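Local coordinates for kinectin 1 (Kinesin receptor) (Legionella pneumophila, PDB 4MU6), which is a Legionella pneumophila effector (LegC3) of unsettled function, represented here by its N-terminal, largely helical coiled-coil domain, at residues Glu16-Phe21 and Pro43-Ser48; Cys8-Leu13 and Gln253-Ile258; Leu37-Ile42 and Ile258-Phe263; Gln20-Glu25 and Glu265-Tyr270. All coordinates share one frame; numbering follows the deposited sequence.

Contact 1: Glu16-Phe21 and Pro43-Ser48; sequences EHIKQF and PWIHSS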
loop_
_atom_site.group_PDB
_atom_site.type_symbol
_atom_site.label_atom_id
_atom_site.label_comp_id
_atom_site.label_asym_id
_atom_site.label_seq_id
_atom_site.Cartn_x
_atom_site.Cartn_y
_atom_site.Cartn_z
ATOM N N GLU A 16 11.403 35.507 11.796
ATOM C CA GLU A 16 12.306 35.483 10.659
ATOM C C GLU A 16 11.649 36.179 9.481
ATOM O O GLU A 16 12.282 36.969 8.785
ATOM C CB GLU A 16 12.671 34.050 10.294
ATOM C CG GLU A 16 13.723 33.938 9.196
ATOM C CD GLU A 16 13.828 32.524 8.615
ATOM O OE1 GLU A 16 14.964 32.025 8.459
ATOM O OE2 GLU A 16 12.777 31.915 8.307
ATOM N N HIS A 17 10.365 35.912 9.279
ATOM C CA HIS A 17 9.640 36.538 8.178
ATOM C C HIS A 17 9.342 38.028 8.404
ATOM O O HIS A 17 9.271 38.805 7.454
ATOM C CB HIS A 17 8.370 35.760 7.859
ATOM C CG HIS A 17 8.628 34.466 7.155
ATOM N ND1 HIS A 17 8.355 34.282 5.818
ATOM C CD2 HIS A 17 9.155 33.299 7.597
ATOM C CE1 HIS A 17 8.691 33.053 5.468
ATOM N NE2 HIS A 17 9.178 32.435 6.530
ATOM N N ILE A 18 9.153 38.419 9.657
ATOM C CA ILE A 18 9.015 39.840 9.970
ATOM C C ILE A 18 10.324 40.566 9.712
ATOM O O ILE A 18 10.338 41.629 9.099
ATOM C CB ILE A 18 8.616 40.060 11.426
ATOM C CG1 ILE A 18 7.175 39.619 11.632
ATOM C CG2 ILE A 18 8.791 41.542 11.830
ATOM C CD1 ILE A 18 6.824 39.465 13.078
ATOM N N LYS A 19 11.425 39.988 10.186
ATOM C CA LYS A 19 12.735 40.593 9.986
ATOM C C LYS A 19 13.050 40.765 8.498
ATOM O O LYS A 19 13.565 41.809 8.080
ATOM C CB LYS A 19 13.820 39.768 10.682
ATOM C CG LYS A 19 13.849 39.913 12.203
ATOM C CD LYS A 19 14.999 39.118 12.785
ATOM C CE LYS A 19 15.147 39.357 14.269
ATOM N NZ LYS A 19 16.576 39.219 14.684
ATOM N N GLN A 20 12.725 39.749 7.700
ATOM C CA GLN A 20 12.982 39.804 6.265
ATOM C C GLN A 20 12.199 40.947 5.619
ATOM O O GLN A 20 12.712 41.667 4.759
ATOM C CB GLN A 20 12.653 38.462 5.603
ATOM C CG GLN A 20 12.788 38.478 4.095
ATOM C CD GLN A 20 14.171 38.897 3.651
ATOM O OE1 GLN A 20 15.169 38.596 4.311
ATOM N NE2 GLN A 20 14.242 39.609 2.532
ATOM N N PHE A 21 10.958 41.118 6.061
ATOM C CA PHE A 21 10.106 42.194 5.577
ATOM C C PHE A 21 10.682 43.556 5.969
ATOM O O PHE A 21 10.748 44.469 5.147
ATOM C CB PHE A 21 8.712 42.008 6.166
ATOM C CG PHE A 21 7.720 43.075 5.774
ATOM C CD1 PHE A 21 7.576 44.228 6.539
ATOM C CD2 PHE A 21 6.905 42.906 4.671
ATOM C CE1 PHE A 21 6.649 45.196 6.199
ATOM C CE2 PHE A 21 5.978 43.872 4.325
ATOM C CZ PHE A 21 5.855 45.018 5.084
ATOM N N PRO A 43 -0.462 41.414 5.997
ATOM C CA PRO A 43 -0.860 40.473 4.942
ATOM C C PRO A 43 0.306 39.931 4.143
ATOM O O PRO A 43 0.303 38.740 3.847
ATOM C CB PRO A 43 -1.786 41.313 4.051
ATOM C CG PRO A 43 -2.418 42.261 5.010
ATOM C CD PRO A 43 -1.268 42.647 5.945
ATOM N N TRP A 44 1.276 40.770 3.793
ATOM C CA TRP A 44 2.437 40.271 3.060
ATOM C C TRP A 44 3.210 39.233 3.871
ATOM O O TRP A 44 3.680 38.235 3.337
ATOM C CB TRP A 44 3.375 41.409 2.659
ATOM C CG TRP A 44 4.565 40.925 1.869
ATOM C CD1 TRP A 44 5.783 40.532 2.364
ATOM C CD2 TRP A 44 4.638 40.761 0.448
ATOM N NE1 TRP A 44 6.607 40.144 1.333
ATOM C CE2 TRP A 44 5.931 40.278 0.148
ATOM C CE3 TRP A 44 3.734 40.970 -0.600
ATOM C CZ2 TRP A 44 6.344 40.012 -1.156
ATOM C CZ3 TRP A 44 4.148 40.704 -1.901
ATOM C CH2 TRP A 44 5.440 40.225 -2.164
ATOM N N ILE A 45 3.347 39.483 5.164
ATOM C CA ILE A 45 4.126 38.606 6.026
ATOM C C ILE A 45 3.387 37.297 6.318
ATOM O O ILE A 45 3.974 36.211 6.292
ATOM C CB ILE A 45 4.498 39.315 7.343
ATOM C CG1 ILE A 45 5.302 40.583 7.041
ATOM C CG2 ILE A 45 5.292 38.389 8.245
ATOM C CD1 ILE A 45 5.538 41.501 8.259
ATOM N N HIS A 46 2.096 37.398 6.597
ATOM C CA HIS A 46 1.317 36.198 6.854
ATOM C C HIS A 46 1.245 35.285 5.627
ATOM O O HIS A 46 1.248 34.060 5.767
ATOM C CB HIS A 46 -0.090 36.512 7.351
ATOM C CG HIS A 46 -0.789 35.310 7.900
ATOM N ND1 HIS A 46 -0.233 34.524 8.889
ATOM C CD2 HIS A 46 -1.962 34.726 7.567
ATOM C CE1 HIS A 46 -1.048 33.521 9.156
ATOM N NE2 HIS A 46 -2.106 33.622 8.372
ATOM N N SER A 47 1.192 35.886 4.437
ATOM C CA SER A 47 1.319 35.140 3.187
ATOM C C SER A 47 2.631 34.375 3.115
ATOM O O SER A 47 2.623 33.175 2.845
ATOM C CB SER A 47 1.197 36.056 1.969
ATOM O OG SER A 47 -0.149 36.439 1.762
ATOM N N SER A 48 3.755 35.050 3.370
ATOM C CA SER A 48 5.041 34.358 3.281
ATOM C C SER A 48 5.226 33.246 4.338
ATOM O O SER A 48 5.782 32.194 4.022
ATOM C CB SER A 48 6.230 35.340 3.228
ATOM O OG SER A 48 6.704 35.705 4.511
HETATM O O HOH W 1 7.521 38.372 4.592
#
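Ile-45 is wedged against Phe-21, Ile-18 and His-17, and this is where the two helices pack tightly. Its CD1 sits over one face of the Phe-21 ring, 3.7 Å from Phe-21 CG and displaced from the ring centre toward the rim, a CH-pi contact in which the two side chains run at about a right angle. CG2 of Ile-45 points instead between Ile-18 CG1 and His-17 CB, 4.1 Å from each. Phe-21 CG, set anti to the backbone N (chi1 179°), also lies 3.7 Å from Ile-45 CG1.

The two segments belong to helix 10-22 and to the start of the long helix 43-105. They cross at 132° with local axes 9.5 Å apart, as neighbours in a helical bundle that helix 227-273 joins by touching both Ile-18 and Ile-45.

Away from Ile-45 the contact becomes more polar and more open to solvent. Trp-44 is exposed: its CD1 reaches the edge of the Phe-21 ring, 3.5 Å from Phe-21 CD2, but the two ring planes are inclined at 45°. One helix turn further along, His-17 ND1 and Ser-48 OG share a short hydrogen bond of 2.5 Å, made near the plane of the imidazole, in which either atom could be the donor. A water lies 2.8 Å from Ser-48 OG and gives a weak bond to His-17 O.

Contact 2: Cys8-Leu13 and Gln253-Ile258; sequences CNIEEL and QEADQI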
loop_
_atom_site.group_PDB
_atom_site.type_symbol
_atom_site.label_atom_id
_atom_site.label_comp_id
_atom_site.label_asym_id
_atom_site.label_seq_id
_atom_site.Cartn_x
_atom_site.Cartn_y
_atom_site.Cartn_z
ATOM N N CYS A 8 8.555 22.734 13.987
ATOM C CA CYS A 8 8.408 24.162 13.737
ATOM C C CYS A 8 8.217 24.947 15.030
ATOM O O CYS A 8 7.260 24.720 15.773
ATOM C CB CYS A 8 7.239 24.432 12.784
ATOM S SG CYS A 8 7.104 26.155 12.214
ATOM N N ASN A 9 9.151 25.855 15.292
ATOM C CA ASN A 9 8.989 26.874 16.323
ATOM C C ASN A 9 8.243 28.020 15.674
ATOM O O ASN A 9 8.832 28.788 14.935
ATOM C CB ASN A 9 10.359 27.373 16.771
ATOM C CG ASN A 9 10.284 28.308 17.972
ATOM O OD1 ASN A 9 9.421 29.186 18.052
ATOM N ND2 ASN A 9 11.195 28.114 18.916
ATOM N N ILE A 10 6.947 28.134 15.932
ATOM C CA ILE A 10 6.133 29.084 15.179
ATOM C C ILE A 10 6.549 30.548 15.413
ATOM O O ILE A 10 6.513 31.366 14.492
ATOM C CB ILE A 10 4.618 28.858 15.429
ATOM C CG1 ILE A 10 3.774 29.574 14.374
ATOM C CG2 ILE A 10 4.233 29.282 16.821
ATOM C CD1 ILE A 10 3.875 28.936 13.002
ATOM N N GLU A 11 6.978 30.864 16.631
ATOM C CA GLU A 11 7.383 32.224 16.975
ATOM C C GLU A 11 8.643 32.615 16.216
ATOM O O GLU A 11 8.749 33.718 15.671
ATOM C CB GLU A 11 7.622 32.345 18.481
ATOM C CG GLU A 11 7.987 33.740 18.929
ATOM C CD GLU A 11 7.975 33.897 20.444
ATOM O OE1 GLU A 11 7.061 33.343 21.105
ATOM O OE2 GLU A 11 8.882 34.577 20.973
ATOM N N GLU A 12 9.600 31.702 16.178
ATOM C CA GLU A 12 10.848 31.942 15.470
ATOM C C GLU A 12 10.630 32.061 13.953
ATOM O O GLU A 12 11.330 32.812 13.275
ATOM C CB GLU A 12 11.819 30.815 15.791
ATOM C CG GLU A 12 13.233 31.042 15.351
ATOM C CD GLU A 12 14.120 29.882 15.740
ATOM O OE1 GLU A 12 13.751 29.154 16.687
ATOM O OE2 GLU A 12 15.171 29.685 15.093
ATOM N N LEU A 13 9.654 31.332 13.421
ATOM C CA LEU A 13 9.371 31.412 11.987
ATOM C C LEU A 13 8.782 32.772 11.618
ATOM O O LEU A 13 9.234 33.424 10.673
ATOM C CB LEU A 13 8.428 30.293 11.540
ATOM C CG LEU A 13 8.032 30.309 10.056
ATOM C CD1 LEU A 13 9.253 30.174 9.187
ATOM C CD2 LEU A 13 7.058 29.193 9.746
ATOM N N GLN A 253 -2.896 29.102 11.898
ATOM C CA GLN A 253 -3.724 29.865 12.814
ATOM C C GLN A 253 -2.899 30.459 13.953
ATOM O O GLN A 253 -3.123 31.589 14.346
ATOM C CB GLN A 253 -4.874 29.018 13.366
ATOM C CG GLN A 253 -5.774 29.768 14.338
ATOM C CD GLN A 253 -6.332 31.053 13.747
ATOM O OE1 GLN A 253 -6.539 31.159 12.535
ATOM N NE2 GLN A 253 -6.572 32.041 14.602
ATOM N N GLU A 254 -1.942 29.696 14.469
ATOM C CA GLU A 254 -1.053 30.188 15.515
ATOM C C GLU A 254 -0.228 31.391 15.050
ATOM O O GLU A 254 -0.187 32.443 15.713
ATOM C CB GLU A 254 -0.112 29.081 15.975
ATOM C CG GLU A 254 0.219 29.144 17.453
ATOM C CD GLU A 254 0.827 27.851 17.977
ATOM O OE1 GLU A 254 0.539 26.774 17.403
ATOM O OE2 GLU A 254 1.591 27.917 18.971
ATOM N N ALA A 255 0.439 31.220 13.919
ATOM C CA ALA A 255 1.240 32.264 13.310
ATOM C C ALA A 255 0.404 33.507 13.055
ATOM O O ALA A 255 0.899 34.624 13.183
ATOM C CB ALA A 255 1.867 31.761 11.995
ATOM N N ASP A 256 -0.856 33.307 12.675
ATOM C CA ASP A 256 -1.797 34.408 12.509
ATOM C C ASP A 256 -1.981 35.149 13.833
ATOM O O ASP A 256 -1.953 36.377 13.876
ATOM C CB ASP A 256 -3.150 33.875 12.030
ATOM C CG ASP A 256 -4.211 34.961 11.931
ATOM O OD1 ASP A 256 -4.752 35.387 12.982
ATOM O OD2 ASP A 256 -4.515 35.377 10.794
ATOM N N GLN A 257 -2.171 34.395 14.912
ATOM C CA GLN A 257 -2.455 34.982 16.223
ATOM C C GLN A 257 -1.339 35.883 16.744
ATOM O O GLN A 257 -1.598 36.886 17.406
ATOM C CB GLN A 257 -2.724 33.882 17.250
ATOM C CG GLN A 257 -4.062 33.203 17.099
ATOM C CD GLN A 257 -5.213 34.120 17.447
ATOM O OE1 GLN A 257 -5.761 34.806 16.579
ATOM N NE2 GLN A 257 -5.586 34.143 18.724
ATOM N N ILE A 258 -0.098 35.521 16.442
ATOM C CA ILE A 258 1.046 36.199 17.033
ATOM C C ILE A 258 1.740 37.187 16.092
ATOM O O ILE A 258 2.681 37.855 16.493
ATOM C CB ILE A 258 2.095 35.182 17.510
ATOM C CG1 ILE A 258 2.683 34.434 16.312
ATOM C CG2 ILE A 258 1.484 34.217 18.524
ATOM C CD1 ILE A 258 3.863 33.549 16.668
#
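Ile-10 does most of the work here, laying its side chain against Glu-254 and Ala-255 where the first turn of helix 10-22 meets helix 227-273. This is helix-to-helix packing at the surface of a bundle, between parts of the chain some 240 residues apart.

Most of the apolar contact falls to Ile-10. Chi1 of -164° puts its CG1 anti to the backbone N, beside Ala-255, and chi2 of 70° then sets Ile-10 CD1 3.6 Å from Ala-255 CB. The backbones are close here, with the CA atoms of Ile-10 and Ala-255 6.1 Å apart, consistent with the small alanine. Ile-258, one turn on from Glu-254, brings its CD1 up to the backbone of the opposite helix, 3.8 Å from Glu-11 CA, and a looser 4.3 Å from Ile-10 CG2. Val-14, the next turn of helix 10-22, also touches both Ala-255 and Ile-258, while Val-49 of helix 43-105 packs on Ala-255 and Leu-13.

Mixed contact occurs at the more exposed border. There the extended side chain of Glu-254 passes obliquely across Ile-10, and its carboxylate oxygen OE2 lies 3.7 Å from Ile-10 CG2, van der Waals contact with a methyl group.

Between the two segments there is no polar bond. Within the first, Asn-9 is the N-cap of helix 10-22: its OD1 accepts from Glu-12 N at 3.1 Å in a nearly straight bond (166° at the hydrogen), with the donor above the plane of the Asn-9 amide.

Contact 3: Leu37-Ile42 and Ile258-Phe263; sequences LSKAPI and INYPLF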
loop_
_atom_site.group_PDB
_atom_site.type_symbol
_atom_site.label_atom_id
_atom_site.label_comp_id
_atom_site.label_asym_id
_atom_site.label_seq_id
_atom_site.Cartn_x
_atom_site.Cartn_y
_atom_site.Cartn_z
ATOM N N LEU A 37 -2.144 50.672 12.673
ATOM C CA LEU A 37 -3.556 50.879 12.937
ATOM C C LEU A 37 -4.414 49.621 12.772
ATOM O O LEU A 37 -5.435 49.468 13.439
ATOM C CB LEU A 37 -4.090 51.983 12.028
ATOM C CG LEU A 37 -3.650 53.376 12.447
ATOM C CD1 LEU A 37 -4.186 54.406 11.477
ATOM C CD2 LEU A 37 -4.148 53.646 13.857
ATOM N N SER A 38 -3.998 48.721 11.892
ATOM C CA SER A 38 -4.823 47.573 11.539
ATOM C C SER A 38 -5.072 46.588 12.684
ATOM O O SER A 38 -6.079 45.894 12.671
ATOM C CB SER A 38 -4.231 46.823 10.337
ATOM O OG SER A 38 -3.117 46.016 10.705
ATOM N N LYS A 39 -4.159 46.532 13.658
ATOM C CA LYS A 39 -4.183 45.486 14.689
ATOM C C LYS A 39 -4.525 44.097 14.119
ATOM O O LYS A 39 -5.321 43.354 14.688
ATOM C CB LYS A 39 -5.149 45.859 15.815
ATOM C CG LYS A 39 -4.848 47.219 16.425
ATOM C CD LYS A 39 -5.500 47.373 17.779
ATOM C CE LYS A 39 -4.971 46.335 18.732
ATOM N NZ LYS A 39 -5.799 46.343 19.935
ATOM N N ALA A 40 -3.916 43.763 12.988
ATOM C CA ALA A 40 -4.212 42.527 12.277
ATOM C C ALA A 40 -2.903 41.944 11.747
ATOM O O ALA A 40 -1.878 42.631 11.749
ATOM C CB ALA A 40 -5.182 42.810 11.136
ATOM N N PRO A 41 -2.908 40.660 11.338
ATOM C CA PRO A 41 -1.654 40.163 10.757
ATOM C C PRO A 41 -1.245 40.993 9.532
ATOM O O PRO A 41 -2.119 41.416 8.779
ATOM C CB PRO A 41 -1.987 38.705 10.370
ATOM C CG PRO A 41 -3.485 38.593 10.468
ATOM C CD PRO A 41 -3.916 39.592 11.488
ATOM N N ILE A 42 0.046 41.277 9.373
ATOM C CA ILE A 42 0.510 41.977 8.179
ATOM C C ILE A 42 0.317 41.006 7.013
ATOM O O ILE A 42 0.829 39.885 7.058
ATOM C CB ILE A 42 2.002 42.388 8.266
ATOM C CG1 ILE A 42 2.314 43.098 9.594
ATOM C CG2 ILE A 42 2.397 43.224 7.037
ATOM C CD1 ILE A 42 1.307 44.143 10.009
ATOM N N ILE A 258 -0.098 35.521 16.442
ATOM C CA ILE A 258 1.046 36.199 17.033
ATOM C C ILE A 258 1.740 37.187 16.092
ATOM O O ILE A 258 2.681 37.855 16.493
ATOM C CB ILE A 258 2.095 35.182 17.510
ATOM C CG1 ILE A 258 2.683 34.434 16.312
ATOM C CG2 ILE A 258 1.484 34.217 18.524
ATOM C CD1 ILE A 258 3.863 33.549 16.668
ATOM N N ASN A 259 1.285 37.255 14.843
ATOM C CA ASN A 259 1.888 38.101 13.819
ATOM C C ASN A 259 1.953 39.573 14.242
ATOM O O ASN A 259 3.034 40.169 14.296
ATOM C CB ASN A 259 1.092 37.970 12.518
ATOM C CG ASN A 259 1.722 38.718 11.348
ATOM O OD1 ASN A 259 1.538 39.926 11.211
ATOM N ND2 ASN A 259 2.422 37.987 10.465
ATOM N N TYR A 260 0.796 40.159 14.529
ATOM C CA TYR A 260 0.734 41.585 14.822
ATOM C C TYR A 260 1.593 42.038 16.019
ATOM O O TYR A 260 2.356 42.998 15.889
ATOM C CB TYR A 260 -0.715 42.076 14.960
ATOM C CG TYR A 260 -0.776 43.552 15.266
ATOM C CD1 TYR A 260 -0.644 44.485 14.252
ATOM C CD2 TYR A 260 -0.947 44.015 16.576
ATOM C CE1 TYR A 260 -0.686 45.845 14.519
ATOM C CE2 TYR A 260 -0.980 45.374 16.857
ATOM C CZ TYR A 260 -0.844 46.284 15.824
ATOM O OH TYR A 260 -0.886 47.630 16.068
ATOM N N PRO A 261 1.476 41.365 17.184
ATOM C CA PRO A 261 2.291 41.865 18.304
ATOM C C PRO A 261 3.795 41.752 18.028
ATOM O O PRO A 261 4.561 42.618 18.454
ATOM C CB PRO A 261 1.895 40.966 19.480
ATOM C CG PRO A 261 0.559 40.358 19.090
ATOM C CD PRO A 261 0.566 40.274 17.590
ATOM N N LEU A 262 4.206 40.715 17.308
ATOM C CA LEU A 262 5.619 40.539 16.997
ATOM C C LEU A 262 6.090 41.633 16.051
ATOM O O LEU A 262 7.193 42.171 16.189
ATOM C CB LEU A 262 5.874 39.161 16.365
ATOM C CG LEU A 262 5.998 37.945 17.289
ATOM C CD1 LEU A 262 6.407 36.699 16.489
ATOM C CD2 LEU A 262 7.004 38.217 18.398
ATOM N N PHE A 263 5.244 41.968 15.086
ATOM C CA PHE A 263 5.585 42.989 14.111
ATOM C C PHE A 263 5.789 44.349 14.785
ATOM O O PHE A 263 6.694 45.110 14.430
ATOM C CB PHE A 263 4.487 43.100 13.062
ATOM C CG PHE A 263 4.687 44.235 12.094
ATOM C CD1 PHE A 263 5.550 44.100 11.015
ATOM C CD2 PHE A 263 4.000 45.431 12.253
ATOM C CE1 PHE A 263 5.733 45.143 10.108
ATOM C CE2 PHE A 263 4.178 46.471 11.355
ATOM C CZ PHE A 263 5.040 46.329 10.281
#
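Residues 39-42 run as a non-helical link beside helix 227-273, coming close enough that Pro-41 CA and Tyr-260 CA are 4.9 Å apart. Lys-39, just past helix 29-38, has positive phi (41°), and Ile-42 is the N-cap residue of helix 43-105. Opposite them, helix 227-273 is kinked at Pro-261, whose N makes no bond to the preceding turn.

One contact is polar: Ile-42 N donates to Asn-259 OD1 at 2.7 Å, with the donor well above the plane of the Asn-259 amide. The same oxygen lies 3.2 Å from Pro-41 CA, tucked against the link.

Tyr-260 turns a ring face to the link 39-42, and Lys-39 CA sits over its centre, 3.5 Å from the ring centroid, in a CH-pi contact. Ala-40 O comes obliquely to the same ring, 3.4 Å from Tyr-260 CD1, while Tyr-260 OH bonds to Ile-36 O. Ile-42 crosses Phe-263 at about a right angle, and its CG1 stands above one ring face, off-centre, 3.6 Å from Phe-263 CG. Its bent chain (chi2 -45°) brings CD1 to 3.7 Å from Phe-263 CD2.

Leu-32 and Ile-45 also touch Phe-263, and Lys-39 makes a cation-pi contact with Phe-299. The arrangement is that of a short inter-helix connection in a helical bundle, laid against a third helix as the chain passes from helix 29-38 into helix 43-105.

Contact 4: Gln20-Glu25 and Glu265-Tyr270; sequences QFLADE and EELQKY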
loop_
_atom_site.group_PDB
_atom_site.type_symbol
_atom_site.label_atom_id
_atom_site.label_comp_id
_atom_site.label_asym_id
_atom_site.label_seq_id
_atom_site.Cartn_x
_atom_site.Cartn_y
_atom_site.Cartn_z
ATOM N N GLN A 20 12.725 39.749 7.700
ATOM C CA GLN A 20 12.982 39.804 6.265
ATOM C C GLN A 20 12.199 40.947 5.619
ATOM O O GLN A 20 12.712 41.667 4.759
ATOM C CB GLN A 20 12.653 38.462 5.603
ATOM C CG GLN A 20 12.788 38.478 4.095
ATOM C CD GLN A 20 14.171 38.897 3.651
ATOM O OE1 GLN A 20 15.169 38.596 4.311
ATOM N NE2 GLN A 20 14.242 39.609 2.532
ATOM N N PHE A 21 10.958 41.118 6.061
ATOM C CA PHE A 21 10.106 42.194 5.577
ATOM C C PHE A 21 10.682 43.556 5.969
ATOM O O PHE A 21 10.748 44.469 5.147
ATOM C CB PHE A 21 8.712 42.008 6.166
ATOM C CG PHE A 21 7.720 43.075 5.774
ATOM C CD1 PHE A 21 7.576 44.228 6.539
ATOM C CD2 PHE A 21 6.905 42.906 4.671
ATOM C CE1 PHE A 21 6.649 45.196 6.199
ATOM C CE2 PHE A 21 5.978 43.872 4.325
ATOM C CZ PHE A 21 5.855 45.018 5.084
ATOM N N LEU A 22 11.104 43.686 7.227
ATOM C CA LEU A 22 11.650 44.947 7.716
ATOM C C LEU A 22 13.077 45.213 7.216
ATOM O O LEU A 22 13.652 46.257 7.508
ATOM C CB LEU A 22 11.560 45.028 9.249
ATOM C CG LEU A 22 10.126 45.145 9.787
ATOM C CD1 LEU A 22 10.040 44.972 11.306
ATOM C CD2 LEU A 22 9.491 46.464 9.360
ATOM N N ALA A 23 13.643 44.276 6.456
ATOM C CA ALA A 23 14.930 44.511 5.805
ATOM C C ALA A 23 14.754 45.541 4.702
ATOM O O ALA A 23 15.715 46.137 4.237
ATOM C CB ALA A 23 15.493 43.226 5.238
ATOM N N ASP A 24 13.507 45.731 4.283
ATOM C CA ASP A 24 13.138 46.750 3.305
ATOM C C ASP A 24 13.401 48.164 3.857
ATOM O O ASP A 24 12.749 48.621 4.791
ATOM C CB ASP A 24 11.661 46.580 2.937
ATOM C CG ASP A 24 11.276 47.320 1.677
ATOM O OD1 ASP A 24 11.828 48.412 1.410
ATOM O OD2 ASP A 24 10.403 46.804 0.950
ATOM N N GLU A 25 14.357 48.859 3.264
ATOM C CA GLU A 25 14.739 50.171 3.756
ATOM C C GLU A 25 13.911 51.281 3.106
ATOM O O GLU A 25 14.177 52.467 3.295
ATOM C CB GLU A 25 16.239 50.379 3.544
ATOM C CG GLU A 25 17.063 49.227 4.120
ATOM C CD GLU A 25 18.542 49.547 4.232
ATOM O OE1 GLU A 25 18.893 50.745 4.287
ATOM O OE2 GLU A 25 19.355 48.598 4.272
ATOM N N GLU A 265 6.734 44.916 17.887
ATOM C CA GLU A 265 8.035 44.831 18.565
ATOM C C GLU A 265 9.203 45.062 17.612
ATOM O O GLU A 265 10.136 45.821 17.905
ATOM C CB GLU A 265 8.214 43.451 19.221
ATOM C CG GLU A 265 7.357 43.197 20.447
ATOM C CD GLU A 265 7.869 43.920 21.685
ATOM O OE1 GLU A 265 9.052 44.323 21.689
ATOM O OE2 GLU A 265 7.087 44.087 22.652
ATOM N N GLU A 266 9.166 44.388 16.469
ATOM C CA GLU A 266 10.282 44.479 15.544
ATOM C C GLU A 266 10.315 45.823 14.844
ATOM O O GLU A 266 11.362 46.263 14.408
ATOM C CB GLU A 266 10.236 43.349 14.517
ATOM C CG GLU A 266 10.650 42.008 15.083
ATOM C CD GLU A 266 12.083 42.013 15.571
ATOM O OE1 GLU A 266 12.912 42.714 14.952
ATOM O OE2 GLU A 266 12.379 41.325 16.574
ATOM N N LEU A 267 9.158 46.461 14.733
ATOM C CA LEU A 267 9.055 47.700 13.990
ATOM C C LEU A 267 9.714 48.789 14.809
ATOM O O LEU A 267 10.389 49.673 14.266
ATOM C CB LEU A 267 7.594 48.053 13.752
ATOM C CG LEU A 267 7.366 49.425 13.122
ATOM C CD1 LEU A 267 7.986 49.454 11.724
ATOM C CD2 LEU A 267 5.884 49.750 13.067
ATOM N N GLN A 268 9.511 48.704 16.122
ATOM C CA GLN A 268 10.127 49.619 17.068
ATOM C C GLN A 268 11.644 49.560 16.877
ATOM O O GLN A 268 12.299 50.603 16.740
ATOM C CB GLN A 268 9.711 49.263 18.502
ATOM C CG GLN A 268 10.131 50.265 19.566
ATOM C CD GLN A 268 9.272 51.531 19.585
ATOM O OE1 GLN A 268 9.455 52.432 18.763
ATOM N NE2 GLN A 268 8.340 51.604 20.536
ATOM N N LYS A 269 12.191 48.345 16.814
ATOM C CA LYS A 269 13.630 48.163 16.595
ATOM C C LYS A 269 14.074 48.783 15.283
ATOM O O LYS A 269 15.053 49.520 15.240
ATOM C CB LYS A 269 14.014 46.685 16.639
ATOM C CG LYS A 269 13.802 46.042 17.998
ATOM C CD LYS A 269 13.672 44.532 17.913
ATOM C CE LYS A 269 15.007 43.847 17.647
ATOM N NZ LYS A 269 14.874 42.355 17.495
ATOM N N TYR A 270 13.349 48.472 14.216
ATOM C CA TYR A 270 13.575 49.053 12.900
ATOM C C TYR A 270 13.569 50.581 12.947
ATOM O O TYR A 270 14.368 51.239 12.268
ATOM C CB TYR A 270 12.472 48.564 11.974
ATOM C CG TYR A 270 12.412 49.171 10.603
ATOM C CD1 TYR A 270 13.122 48.609 9.547
ATOM C CD2 TYR A 270 11.591 50.265 10.335
ATOM C CE1 TYR A 270 13.044 49.138 8.270
ATOM C CE2 TYR A 270 11.507 50.801 9.056
ATOM C CZ TYR A 270 12.237 50.225 8.027
ATOM O OH TYR A 270 12.166 50.728 6.745
HETATM O O HOH W 2 11.829 53.359 5.221
#
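Leu-22 and Tyr-270 pass each other obliquely, with Leu-22 CD2 over one face of the phenol ring, nearer its rim than its centre and 4.3 Å from the ring centroid. Leu-22 CB lies 3.9 Å from Tyr-270 CD1. The other methyl, CD1, lies against the helix backbone beyond, 3.6 Å from Glu-266 CB, with the two side chains again crossing at a slant. Leu-267 meets Leu-22 at about a right angle, Leu-267 CD1 standing 4.1 Å from Leu-22 CD2.

Tyr-270 CG is anti to the backbone N (chi1 173°), and the ring extends toward the turn that follows helix 10-22. Its hydroxyl donates to Asp-24 O at 2.9 Å, in the plane of that carbonyl, and also accepts from a water that gives a weak bond to Glu-25 O. The phenol thus joins the leucine packing to the backbone of the turn. Within segment 265-270, Lys-269 NZ forms a salt bridge with Glu-266 OE2 at 2.9 Å.

Around this, Leu-27 touches both Leu-22 and Tyr-270, Leu-32 and Ile-36 of helix 29-38 pack on Leu-267, and Ile-290 brings helix 280-294 against that same leucine.

In the fold
All four contacts lie at one end of this elongated domain, with centres between about 10 and 17 Å apart. Contacts 1, 2 and 4 use helix 10-22, while contacts 2, 3 and 4 follow helix 227-273 in chain order. Contact 1 is nested inside the loop closed by contact 2, and contact 3 inside that closed by contact 4. Contacts 1 and 3 meet where Ile-18 packs on Leu-262 and Ile-45 on Phe-263; Phe-263 also meets Phe-21 and Leu-22, linking contact 3 to contact 4. Contacts 2 and 4 do not touch. The N-terminal helices are thereby gathered with the distant helix 227-273 into one bundle.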